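Long-range contact in fructose-bisphosphatase (Pyrococcus horikoshii, PDB 1VDW), which probably hydrolyses fructose 1,6-bisphosphate to fructose 6-phosphate and phosphate with magnesium, as a homodimer of the inositol monophosphatase superfamily: residues I54-E68 and I73-P85. Numbering follows the deposited sequence. Where two conformers were deposited one is given.
Sequences IISKFKDLGVNVVSE and IDQGSDYTVVVDP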
loop_
_atom_site.group_PDB
_atom_site.type_symbol
_atom_site.label_atom_id
_atom_site.label_comp_id
_atom_site.label_asym_id
_atom_site.label_seq_id
_atom_site.Cartn_x
_atom_site.Cartn_y
_atom_site.Cartn_z
ATOM N N ILE A 54 -18.494 5.509 -15.559
ATOM C CA ILE A 54 -18.149 4.257 -16.217
ATOM C C ILE A 54 -19.336 3.371 -16.596
ATOM O O ILE A 54 -19.370 2.820 -17.696
ATOM C CB ILE A 54 -17.158 3.446 -15.350
ATOM C CG1 ILE A 54 -16.565 2.301 -16.171
ATOM C CG2 ILE A 54 -17.861 2.912 -14.112
ATOM C CD1 ILE A 54 -15.396 1.614 -15.502
ATOM N N ILE A 55 -20.308 3.232 -15.704
ATOM C CA ILE A 55 -21.464 2.396 -16.002
ATOM C C ILE A 55 -22.258 2.948 -17.179
ATOM O O ILE A 55 -22.669 2.199 -18.067
ATOM C CB ILE A 55 -22.393 2.267 -14.777
ATOM C CG1 ILE A 55 -21.639 1.593 -13.627
ATOM C CG2 ILE A 55 -23.634 1.466 -15.146
ATOM C CD1 ILE A 55 -21.068 0.228 -13.974
ATOM N N SER A 56 -22.466 4.260 -17.191
ATOM C CA SER A 56 -23.209 4.895 -18.273
ATOM C C SER A 56 -22.497 4.647 -19.597
ATOM O O SER A 56 -23.131 4.388 -20.620
ATOM C CB SER A 56 -23.327 6.400 -18.024
ATOM O OG SER A 56 -22.052 7.015 -18.009
ATOM N N LYS A 57 -21.173 4.721 -19.566
ATOM C CA LYS A 57 -20.351 4.511 -20.751
ATOM C C LYS A 57 -20.671 3.183 -21.432
ATOM O O LYS A 57 -20.956 3.136 -22.629
ATOM C CB LYS A 57 -18.871 4.547 -20.358
ATOM C CG LYS A 57 -17.896 4.405 -21.513
ATOM C CD LYS A 57 -17.872 5.649 -22.388
ATOM C CE LYS A 57 -16.725 5.591 -23.387
ATOM N NZ LYS A 57 -16.652 6.811 -24.240
ATOM N N PHE A 58 -20.634 2.101 -20.662
ATOM C CA PHE A 58 -20.908 0.777 -21.204
ATOM C C PHE A 58 -22.387 0.529 -21.470
ATOM O O PHE A 58 -22.740 -0.166 -22.423
ATOM C CB PHE A 58 -20.343 -0.291 -20.266
ATOM C CG PHE A 58 -18.842 -0.295 -20.206
ATOM C CD1 PHE A 58 -18.093 -0.664 -21.318
ATOM C CD2 PHE A 58 -18.176 0.106 -19.054
ATOM C CE1 PHE A 58 -16.701 -0.633 -21.289
ATOM C CE2 PHE A 58 -16.783 0.142 -19.012
ATOM C CZ PHE A 58 -16.043 -0.228 -20.134
ATOM N N LYS A 59 -23.251 1.102 -20.640
ATOM C CA LYS A 59 -24.687 0.933 -20.827
ATOM C C LYS A 59 -25.092 1.530 -22.171
ATOM O O LYS A 59 -25.846 0.918 -22.929
ATOM C CB LYS A 59 -25.463 1.623 -19.702
ATOM C CG LYS A 59 -26.974 1.466 -19.810
ATOM C CD LYS A 59 -27.696 2.174 -18.674
ATOM C CE LYS A 59 -29.205 2.044 -18.813
ATOM N NZ LYS A 59 -29.647 0.621 -18.800
ATOM N N ASP A 60 -24.578 2.722 -22.464
ATOM C CA ASP A 60 -24.891 3.406 -23.715
ATOM C C ASP A 60 -24.355 2.674 -24.941
ATOM O O ASP A 60 -24.836 2.889 -26.053
ATOM C CB ASP A 60 -24.349 4.839 -23.696
ATOM C CG ASP A 60 -24.956 5.679 -22.588
ATOM O OD1 ASP A 60 -26.084 5.366 -22.149
ATOM O OD2 ASP A 60 -24.313 6.663 -22.164
ATOM N N LEU A 61 -23.353 1.822 -24.743
ATOM C CA LEU A 61 -22.780 1.059 -25.847
ATOM C C LEU A 61 -23.673 -0.125 -26.190
ATOM O O LEU A 61 -23.487 -0.777 -27.218
ATOM C CB LEU A 61 -21.383 0.554 -25.489
ATOM C CG LEU A 61 -20.261 1.591 -25.517
ATOM C CD1 LEU A 61 -18.998 0.980 -24.939
ATOM C CD2 LEU A 61 -20.029 2.061 -26.947
ATOM N N GLY A 62 -24.632 -0.401 -25.313
ATOM C CA GLY A 62 -25.559 -1.495 -25.537
ATOM C C GLY A 62 -25.079 -2.872 -25.115
ATOM O O GLY A 62 -25.669 -3.876 -25.510
ATOM N N VAL A 63 -24.022 -2.936 -24.313
ATOM C CA VAL A 63 -23.505 -4.225 -23.863
ATOM C C VAL A 63 -24.058 -4.583 -22.486
ATOM O O VAL A 63 -24.631 -3.733 -21.802
ATOM C CB VAL A 63 -21.955 -4.220 -23.795
ATOM C CG1 VAL A 63 -21.379 -3.854 -25.154
ATOM C CG2 VAL A 63 -21.473 -3.240 -22.727
ATOM N N ASN A 64 -23.902 -5.844 -22.091
ATOM C CA ASN A 64 -24.367 -6.279 -20.779
ATOM C C ASN A 64 -23.347 -5.761 -19.775
ATOM O O ASN A 64 -22.157 -5.690 -20.078
ATOM C CB ASN A 64 -24.441 -7.806 -20.696
ATOM C CG ASN A 64 -25.283 -8.414 -21.800
ATOM O OD1 ASN A 64 -26.366 -7.918 -22.117
ATOM N ND2 ASN A 64 -24.793 -9.500 -22.386
ATOM N N VAL A 65 -23.808 -5.393 -18.585
ATOM C CA VAL A 65 -22.908 -4.866 -17.572
ATOM C C VAL A 65 -23.099 -5.526 -16.220
ATOM O O VAL A 65 -24.225 -5.735 -15.767
ATOM C CB VAL A 65 -23.103 -3.347 -17.391
ATOM C CG1 VAL A 65 -22.053 -2.797 -16.437
ATOM C CG2 VAL A 65 -23.019 -2.650 -18.736
ATOM N N VAL A 66 -21.985 -5.853 -15.578
ATOM C CA VAL A 66 -22.011 -6.462 -14.260
ATOM C C VAL A 66 -21.144 -5.612 -13.341
ATOM O O VAL A 66 -19.952 -5.434 -13.588
ATOM C CB VAL A 66 -21.457 -7.905 -14.279
ATOM C CG1 VAL A 66 -21.565 -8.521 -12.890
ATOM C CG2 VAL A 66 -22.226 -8.745 -15.289
ATOM N N SER A 67 -21.760 -5.057 -12.306
ATOM C CA SER A 67 -21.047 -4.239 -11.333
ATOM C C SER A 67 -21.696 -4.550 -9.987
ATOM O O SER A 67 -22.901 -4.787 -9.915
ATOM C CB SER A 67 -21.185 -2.754 -11.674
ATOM O OG SER A 67 -20.189 -1.984 -11.020
ATOM N N GLU A 68 -20.899 -4.552 -8.926
ATOM C CA GLU A 68 -21.406 -4.882 -7.597
ATOM C C GLU A 68 -22.641 -4.116 -7.133
ATOM O O GLU A 68 -23.622 -4.725 -6.699
ATOM C CB GLU A 68 -20.291 -4.725 -6.559
ATOM C CG GLU A 68 -20.709 -5.126 -5.150
ATOM C CD GLU A 68 -19.535 -5.246 -4.196
ATOM O OE1 GLU A 68 -19.770 -5.512 -2.998
ATOM O OE2 GLU A 68 -18.380 -5.079 -4.643
ATOM N N ILE A 73 -26.858 -5.721 -15.664
ATOM C CA ILE A 73 -27.716 -5.070 -16.645
ATOM C C ILE A 73 -27.711 -5.922 -17.907
ATOM O O ILE A 73 -26.719 -5.964 -18.637
ATOM C CB ILE A 73 -27.206 -3.656 -17.000
ATOM C CG1 ILE A 73 -27.130 -2.794 -15.738
ATOM C CG2 ILE A 73 -28.136 -3.011 -18.024
ATOM C CD1 ILE A 73 -26.586 -1.396 -15.980
ATOM N N ASP A 74 -28.820 -6.610 -18.154
ATOM C CA ASP A 74 -28.947 -7.465 -19.327
ATOM C C ASP A 74 -29.564 -6.680 -20.477
ATOM O O ASP A 74 -30.701 -6.223 -20.382
ATOM C CB ASP A 74 -29.826 -8.676 -19.000
ATOM C CG ASP A 74 -29.998 -9.616 -20.182
ATOM O OD1 ASP A 74 -30.780 -10.583 -20.057
ATOM O OD2 ASP A 74 -29.354 -9.396 -21.231
ATOM N N GLN A 75 -28.806 -6.517 -21.556
ATOM C CA GLN A 75 -29.295 -5.794 -22.722
ATOM C C GLN A 75 -29.296 -6.703 -23.948
ATOM O O GLN A 75 -29.277 -6.229 -25.083
ATOM C CB GLN A 75 -28.432 -4.558 -22.999
ATOM C CG GLN A 75 -28.220 -3.651 -21.795
ATOM C CD GLN A 75 -27.886 -2.228 -22.194
ATOM O OE1 GLN A 75 -28.772 -1.447 -22.546
ATOM N NE2 GLN A 75 -26.604 -1.883 -22.154
ATOM N N GLY A 76 -29.313 -8.011 -23.707
ATOM C CA GLY A 76 -29.324 -8.972 -24.795
ATOM C C GLY A 76 -28.148 -8.820 -25.739
ATOM O O GLY A 76 -28.253 -9.110 -26.931
ATOM N N SER A 77 -27.021 -8.364 -25.204
ATOM C CA SER A 77 -25.822 -8.168 -26.006
ATOM C C SER A 77 -24.952 -9.417 -26.051
ATOM O O SER A 77 -25.080 -10.312 -25.216
ATOM C CB SER A 77 -24.999 -7.003 -25.446
ATOM O OG SER A 77 -23.775 -6.859 -26.143
ATOM N N ASP A 78 -24.068 -9.467 -27.042
ATOM C CA ASP A 78 -23.148 -10.583 -27.196
ATOM C C ASP A 78 -21.851 -10.281 -26.439
ATOM O O ASP A 78 -20.915 -11.080 -26.440
ATOM C CB ASP A 78 -22.877 -10.842 -28.687
ATOM C CG ASP A 78 -22.495 -9.582 -29.449
ATOM O OD1 ASP A 78 -23.021 -8.495 -29.126
ATOM O OD2 ASP A 78 -21.681 -9.684 -30.392
ATOM N N TYR A 79 -21.823 -9.124 -25.781
ATOM C CA TYR A 79 -20.674 -8.683 -24.993
ATOM C C TYR A 79 -21.099 -8.341 -23.573
ATOM O O TYR A 79 -22.158 -7.752 -23.358
ATOM C CB TYR A 79 -20.037 -7.448 -25.631
ATOM C CG TYR A 79 -19.234 -7.743 -26.872
ATOM C CD1 TYR A 79 -17.923 -8.206 -26.783
ATOM C CD2 TYR A 79 -19.788 -7.567 -28.141
ATOM C CE1 TYR A 79 -17.180 -8.487 -27.928
ATOM C CE2 TYR A 79 -19.056 -7.846 -29.289
ATOM C CZ TYR A 79 -17.753 -8.304 -29.177
ATOM O OH TYR A 79 -17.024 -8.577 -30.312
ATOM N N THR A 80 -20.261 -8.704 -22.608
ATOM C CA THR A 80 -20.537 -8.422 -21.205
ATOM C C THR A 80 -19.297 -7.809 -20.572
ATOM O O THR A 80 -18.186 -8.292 -20.769
ATOM C CB THR A 80 -20.895 -9.700 -20.423
ATOM O OG1 THR A 80 -22.016 -10.339 -21.044
ATOM C CG2 THR A 80 -21.257 -9.362 -18.982
ATOM N N VAL A 81 -19.494 -6.734 -19.822
ATOM C CA VAL A 81 -18.387 -6.077 -19.153
ATOM C C VAL A 81 -18.561 -6.264 -17.645
ATOM O O VAL A 81 -19.638 -6.016 -17.101
ATOM C CB VAL A 81 -18.330 -4.571 -19.526
ATOM C CG1 VAL A 81 -18.237 -4.419 -21.038
ATOM C CG2 VAL A 81 -19.549 -3.841 -18.988
ATOM N N VAL A 82 -17.501 -6.739 -16.991
ATOM C CA VAL A 82 -17.488 -6.981 -15.545
ATOM C C VAL A 82 -16.555 -5.912 -14.996
ATOM O O VAL A 82 -15.342 -5.954 -15.224
ATOM C CB VAL A 82 -16.951 -8.392 -15.239
ATOM C CG1 VAL A 82 -16.911 -8.633 -13.740
ATOM C CG2 VAL A 82 -17.838 -9.431 -15.917
ATOM N N VAL A 83 -17.120 -4.969 -14.253
ATOM C CA VAL A 83 -16.343 -3.835 -13.785
ATOM C C VAL A 83 -16.427 -3.423 -12.323
ATOM O O VAL A 83 -17.410 -3.681 -11.629
ATOM C CB VAL A 83 -16.725 -2.600 -14.656
ATOM C CG1 VAL A 83 -18.206 -2.306 -14.510
ATOM C CG2 VAL A 83 -15.903 -1.390 -14.260
ATOM N N ASP A 84 -15.347 -2.792 -11.872
ATOM C CA ASP A 84 -15.259 -2.218 -10.540
ATOM C C ASP A 84 -14.851 -0.780 -10.862
ATOM O O ASP A 84 -13.692 -0.509 -11.176
ATOM C CB ASP A 84 -14.176 -2.885 -9.690
ATOM C CG ASP A 84 -14.166 -2.365 -8.261
ATOM O OD1 ASP A 84 -14.874 -1.369 -7.994
ATOM O OD2 ASP A 84 -13.457 -2.941 -7.403
ATOM N N PRO A 85 -15.808 0.158 -10.816
ATOM C CA PRO A 85 -15.564 1.576 -11.110
ATOM C C PRO A 85 -14.450 2.207 -10.281
ATOM O O PRO A 85 -13.734 3.094 -10.746
ATOM C CB PRO A 85 -16.921 2.222 -10.834
ATOM C CG PRO A 85 -17.888 1.122 -11.139
ATOM C CD PRO A 85 -17.230 -0.074 -10.501
HETATM O O HOH W 1 -24.591 -5.451 -28.254
HETATM O O HOH W 2 -27.949 -4.565 -26.776
HETATM O O HOH W 3 -18.182 -3.305 -8.938
HETATM O O HOH W 4 -17.641 -2.591 -6.556
#
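Asn-64 OD1 is gripped by two backbone N-H groups of the loop that joins two strands: Gln-75 N lies 2.9 Å from it in the carbonyl plane, and Ser-77 N approaches tilted from that plane. The same amide gives ND2 to Ser-77 O and, almost exactly in its own plane, to Thr-80 OG1 at 3.2 Å. With CG anti to the carbonyl carbon (chi1 -55°), the amide is turned into the loop, a worked example of a buried side chain serving backbone groups. It ties 75-77 to the start of strand 64-67, between an Asx turn (Asp-74 OD2 to Gly-76 N) and an ST turn (Ser-77 OG to Tyr-79 N). Were this asparagine an alanine, Gln-75 N and Ser-77 N would probably lose their shared acceptor, leaving the loop less firmly held. Gln-75 returns the grip: its NE2 donates to Val-63 O at 2.7 Å and, nearly straight, to Lys-59 O, which also accepts Gly-62 N in a Schellman motif.

Strand 64-67 runs parallel to 79-84, Val-66 N donating to Val-81 O at 2.8 Å, and pairs antiparallel with Ile-73 along its other edge. On the face carrying Val-65, one conformer of Val-81 sets CB over the Phe-58 ring.

Helix piece 54-60 runs antiparallel to strand 79-84, the axes coming within 10.1 Å, while helix 3-20 packs on Phe-58. Strand 100-107 continues the sheet beyond 79-84; helix 199-211 covers Val-66 and Val-82 on the opposite face, near Asp-84 and Glu-68, predicted ligands of catalytic magnesium, the latter also salt-bridged to Arg-198.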